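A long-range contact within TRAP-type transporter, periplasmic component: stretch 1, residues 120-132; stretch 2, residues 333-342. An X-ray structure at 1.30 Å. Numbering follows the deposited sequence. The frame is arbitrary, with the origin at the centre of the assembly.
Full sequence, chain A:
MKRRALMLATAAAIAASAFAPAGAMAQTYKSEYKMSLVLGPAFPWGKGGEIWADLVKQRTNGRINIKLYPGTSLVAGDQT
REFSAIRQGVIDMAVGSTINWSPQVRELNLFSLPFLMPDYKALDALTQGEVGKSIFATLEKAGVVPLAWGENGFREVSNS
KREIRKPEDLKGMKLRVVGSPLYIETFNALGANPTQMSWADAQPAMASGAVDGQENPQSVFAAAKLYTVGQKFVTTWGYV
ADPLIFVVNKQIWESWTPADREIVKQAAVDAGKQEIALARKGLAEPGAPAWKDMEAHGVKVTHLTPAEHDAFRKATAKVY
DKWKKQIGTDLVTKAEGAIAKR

Stretch 1 120-132: YKALDALTQGEVG
Stretch 2 333-342: TKAEGAIAKR

No direct hydrogen bond or salt bridge joins these two stretches, although 533 Å² of surface is buried between them and charged residues meet at both ends; at one end, two waters do the linking between E130 and K334. Water 1 donates to E130 OE2 (3.0 Å) and to K334 O (2.7 Å). Water 2 donates to E130 OE1 (2.5 Å) and accepts from K334 NZ (2.9 Å); E130 OE1 and K334 NZ are themselves 4.3 Å apart, beyond a salt bridge. E130 has chi1 p (78°), chi2 t and chi3 -46°; K334 is m, then t throughout.

Stretch 1 runs as a helix from 120 to 127, turns through Q128 (phi/psi -96/1) and G129 (-118/-159), and starts a second helix at E130, with G129 at the N-cap. A CB on G129 would clash with A125 O, at 2.6 Å. G132 N donates to L126 O (2.9 Å), tying the new helix to the end of the old one. Stretch 2 is helical over 333-340, with regular bonds such as A338 N to K334 O (2.9 Å) and I339 N to A335 O (3.0 Å). Helices 120-127 and 333-340 approach to 8.6 Å between axes, their N-to-C directions 130° apart. The register pairs A122 with I339 (CA to CA 5.0 Å), A125 with A338 (5.9 Å) and V131 with A335 (6.1 Å).

Alanines line much of the close approach: A122 and A125 on one helix, A335 and A338 on the other. The CA-to-CB bonds of A125 and A338 each point toward the other stretch, with A125 CB 4.4 Å from A338 CB, and A122 CB lies 3.9 Å from I339 CG1. L126 (m, t) leaves its backbone sideways, but its end comes nearer: L126 CD2 reaches A335 CB at 3.6 Å, I339 CG1 at 4.0 Å and A338 CB at 4.2 Å. I339 is also m, t. V131 (chi1 t, 167°) places CG2 3.9 Å from A335 CB and 3.6 Å from A335 N.

R342, the C-terminal residue, has the largest covered area, 87 Å². Its side chain (p, t, t, chi4 -75°) folds back so that R342 NH1 donates to I339 O (2.9 Å, 163°), while R342 CD packs 3.8 Å from A122 CB and 4.0 Å from K121 CB. K121, t at all four chi angles, runs extended past one oxygen of the terminal carboxylate: K121 CE is 3.0 Å from R342 O. K121 NZ lies 3.4 Å from R342 O at a poor angle and 4.5 Å from R342 OXT, a charge proximity without a salt bridge.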

# COMPACT_ATOMS: atom_id res chain seq x y z
N TYR A 120 -13.56 -2.99 3.37
CA TYR A 120 -13.33 -2.26 2.13
C TYR A 120 -14.22 -1.02 2.04
O TYR A 120 -13.79 -0.01 1.49
CB TYR A 120 -13.53 -3.18 0.91
CG TYR A 120 -12.49 -4.28 0.88
CD1 TYR A 120 -11.19 -4.03 0.49
CD2 TYR A 120 -12.81 -5.55 1.33
CE1 TYR A 120 -10.24 -5.02 0.51
CE2 TYR A 120 -11.86 -6.57 1.36
CZ TYR A 120 -10.57 -6.29 0.95
OH TYR A 120 -9.62 -7.31 0.99
N LYS A 121 -15.43 -1.10 2.57
CA LYS A 121 -16.34 0.04 2.55
C LYS A 121 -15.70 1.20 3.32
O LYS A 121 -15.87 2.36 2.95
CB LYS A 121 -17.69 -0.34 3.16
CG LYS A 121 -18.83 0.54 2.71
CD LYS A 121 -20.20 -0.10 3.01
CE LYS A 121 -21.34 0.74 2.48
NZ LYS A 121 -22.67 0.14 2.82
N ALA A 122 -14.94 0.89 4.36
CA ALA A 122 -14.28 1.91 5.16
C ALA A 122 -13.14 2.55 4.40
O ALA A 122 -12.99 3.77 4.44
CB ALA A 122 -13.78 1.31 6.47
N LEU A 123 -12.34 1.75 3.71
CA LEU A 123 -11.27 2.31 2.92
C LEU A 123 -11.83 3.22 1.83
O LEU A 123 -11.34 4.33 1.59
CB LEU A 123 -10.43 1.16 2.33
CG LEU A 123 -9.31 1.48 1.34
CD1 LEU A 123 -8.36 2.50 1.90
CD2 LEU A 123 -8.55 0.23 0.93
N ASP A 124 -12.88 2.75 1.15
CA ASP A 124 -13.49 3.53 0.08
C ASP A 124 -14.08 4.82 0.62
O ASP A 124 -14.08 5.84 -0.07
CB ASP A 124 -14.56 2.71 -0.66
CG ASP A 124 -13.96 1.61 -1.53
OD1 ASP A 124 -12.78 1.72 -1.92
OD2 ASP A 124 -14.70 0.67 -1.87
N ALA A 125 -14.61 4.79 1.84
CA ALA A 125 -15.17 6.01 2.44
C ALA A 125 -14.09 7.07 2.62
O ALA A 125 -14.40 8.25 2.59
CB ALA A 125 -15.84 5.70 3.76
N LEU A 126 -12.86 6.65 2.80
CA LEU A 126 -11.75 7.59 2.92
C LEU A 126 -11.31 8.08 1.55
O LEU A 126 -11.29 9.28 1.29
CB LEU A 126 -10.59 6.98 3.70
CG LEU A 126 -10.93 6.46 5.09
CD1 LEU A 126 -9.66 6.10 5.81
CD2 LEU A 126 -11.73 7.47 5.86
N THR A 127 -10.96 7.15 0.66
CA THR A 127 -10.36 7.57 -0.60
C THR A 127 -11.36 8.34 -1.46
O THR A 127 -10.98 9.25 -2.21
CB THR A 127 -9.86 6.38 -1.40
OG1 THR A 127 -10.98 5.51 -1.65
CG2 THR A 127 -8.75 5.62 -0.65
N GLN A 128 -12.65 8.01 -1.35
CA GLN A 128 -13.66 8.61 -2.21
C GLN A 128 -14.33 9.80 -1.54
O GLN A 128 -15.20 10.42 -2.13
CB GLN A 128 -14.72 7.57 -2.62
CG GLN A 128 -14.10 6.40 -3.34
CD GLN A 128 -15.02 5.21 -3.51
OE1 GLN A 128 -16.14 5.19 -3.00
NE2 GLN A 128 -14.52 4.18 -4.20
N GLY A 129 -13.92 10.14 -0.32
CA GLY A 129 -14.56 11.20 0.46
C GLY A 129 -13.65 12.37 0.80
O GLY A 129 -12.63 12.60 0.14
N GLU A 130 -14.02 13.14 1.82
CA GLU A 130 -13.27 14.34 2.15
C GLU A 130 -11.84 14.04 2.58
O GLU A 130 -10.95 14.87 2.40
CB GLU A 130 -14.01 15.17 3.22
CG GLU A 130 -13.89 14.69 4.64
CD GLU A 130 -14.75 15.51 5.61
OE1 GLU A 130 -14.71 16.76 5.52
OE2 GLU A 130 -15.45 14.90 6.44
N VAL A 131 -11.60 12.87 3.14
CA VAL A 131 -10.26 12.56 3.60
C VAL A 131 -9.33 12.43 2.39
O VAL A 131 -8.24 13.00 2.38
CB VAL A 131 -10.22 11.29 4.46
CG1 VAL A 131 -8.79 10.81 4.65
CG2 VAL A 131 -10.86 11.58 5.80
N GLY A 132 -9.77 11.70 1.37
CA GLY A 132 -8.97 11.55 0.16
C GLY A 132 -8.72 12.87 -0.51
O GLY A 132 -7.63 13.15 -1.01
N THR A 333 -9.98 12.45 12.70
CA THR A 333 -11.33 12.47 13.19
C THR A 333 -12.33 12.45 12.04
O THR A 333 -13.35 11.75 12.09
CB THR A 333 -11.52 13.69 14.06
OG1 THR A 333 -10.69 13.58 15.23
CG2 THR A 333 -12.96 13.81 14.48
N LYS A 334 -12.04 13.19 10.96
CA LYS A 334 -12.88 13.12 9.77
C LYS A 334 -12.93 11.69 9.20
O LYS A 334 -13.99 11.23 8.76
CB LYS A 334 -12.38 14.10 8.70
CG LYS A 334 -12.70 15.54 9.02
CD LYS A 334 -11.97 16.50 8.11
CE LYS A 334 -12.28 17.95 8.49
NZ LYS A 334 -11.59 18.91 7.57
N ALA A 335 -11.80 10.98 9.24
CA ALA A 335 -11.75 9.60 8.76
C ALA A 335 -12.63 8.71 9.64
O ALA A 335 -13.41 7.89 9.13
CB ALA A 335 -10.33 9.11 8.74
N GLU A 336 -12.50 8.86 10.95
CA GLU A 336 -13.30 8.08 11.89
C GLU A 336 -14.78 8.26 11.61
O GLU A 336 -15.56 7.31 11.63
CB GLU A 336 -12.96 8.46 13.34
CG GLU A 336 -11.55 8.07 13.76
CD GLU A 336 -11.08 8.75 15.03
OE1 GLU A 336 -11.79 9.64 15.55
OE2 GLU A 336 -10.00 8.38 15.54
N GLY A 337 -15.18 9.51 11.38
CA GLY A 337 -16.58 9.79 11.10
C GLY A 337 -17.08 9.24 9.79
O GLY A 337 -18.19 8.72 9.71
N ALA A 338 -16.27 9.37 8.75
CA ALA A 338 -16.63 8.81 7.45
C ALA A 338 -16.82 7.30 7.52
O ALA A 338 -17.75 6.75 6.91
CB ALA A 338 -15.56 9.16 6.42
N ILE A 339 -15.95 6.65 8.28
CA ILE A 339 -16.06 5.22 8.48
C ILE A 339 -17.33 4.87 9.28
O ILE A 339 -18.07 3.97 8.91
CB ILE A 339 -14.78 4.71 9.14
CG1 ILE A 339 -13.64 4.82 8.12
CG2 ILE A 339 -14.95 3.29 9.66
CD1 ILE A 339 -12.29 4.67 8.75
N ALA A 340 -17.62 5.62 10.34
CA ALA A 340 -18.80 5.35 11.15
C ALA A 340 -20.09 5.49 10.34
O ALA A 340 -21.07 4.80 10.61
CB ALA A 340 -18.85 6.28 12.35
N LYS A 341 -20.08 6.40 9.35
CA LYS A 341 -21.27 6.68 8.55
C LYS A 341 -21.33 5.89 7.25
O LYS A 341 -22.27 6.04 6.47
CB LYS A 341 -21.36 8.17 8.24
CG LYS A 341 -21.53 9.04 9.46
CD LYS A 341 -21.56 10.50 9.07
CE LYS A 341 -21.93 11.40 10.23
NZ LYS A 341 -21.94 12.82 9.79
N ARG A 342 -20.36 5.02 7.02
CA ARG A 342 -20.27 4.32 5.75
C ARG A 342 -21.45 3.38 5.50
O ARG A 342 -21.71 3.07 4.34
CB ARG A 342 -18.96 3.54 5.67
CG ARG A 342 -18.95 2.23 6.42
CD ARG A 342 -17.53 1.71 6.60
NE ARG A 342 -17.46 0.38 7.20
CZ ARG A 342 -17.67 0.12 8.48
NH1 ARG A 342 -17.98 1.10 9.33
NH2 ARG A 342 -17.59 -1.13 8.92
OXT ARG A 342 -22.16 2.89 6.39
O HOH W 1 -16.14 12.92 8.65
O HOH W 2 -12.79 18.31 5.00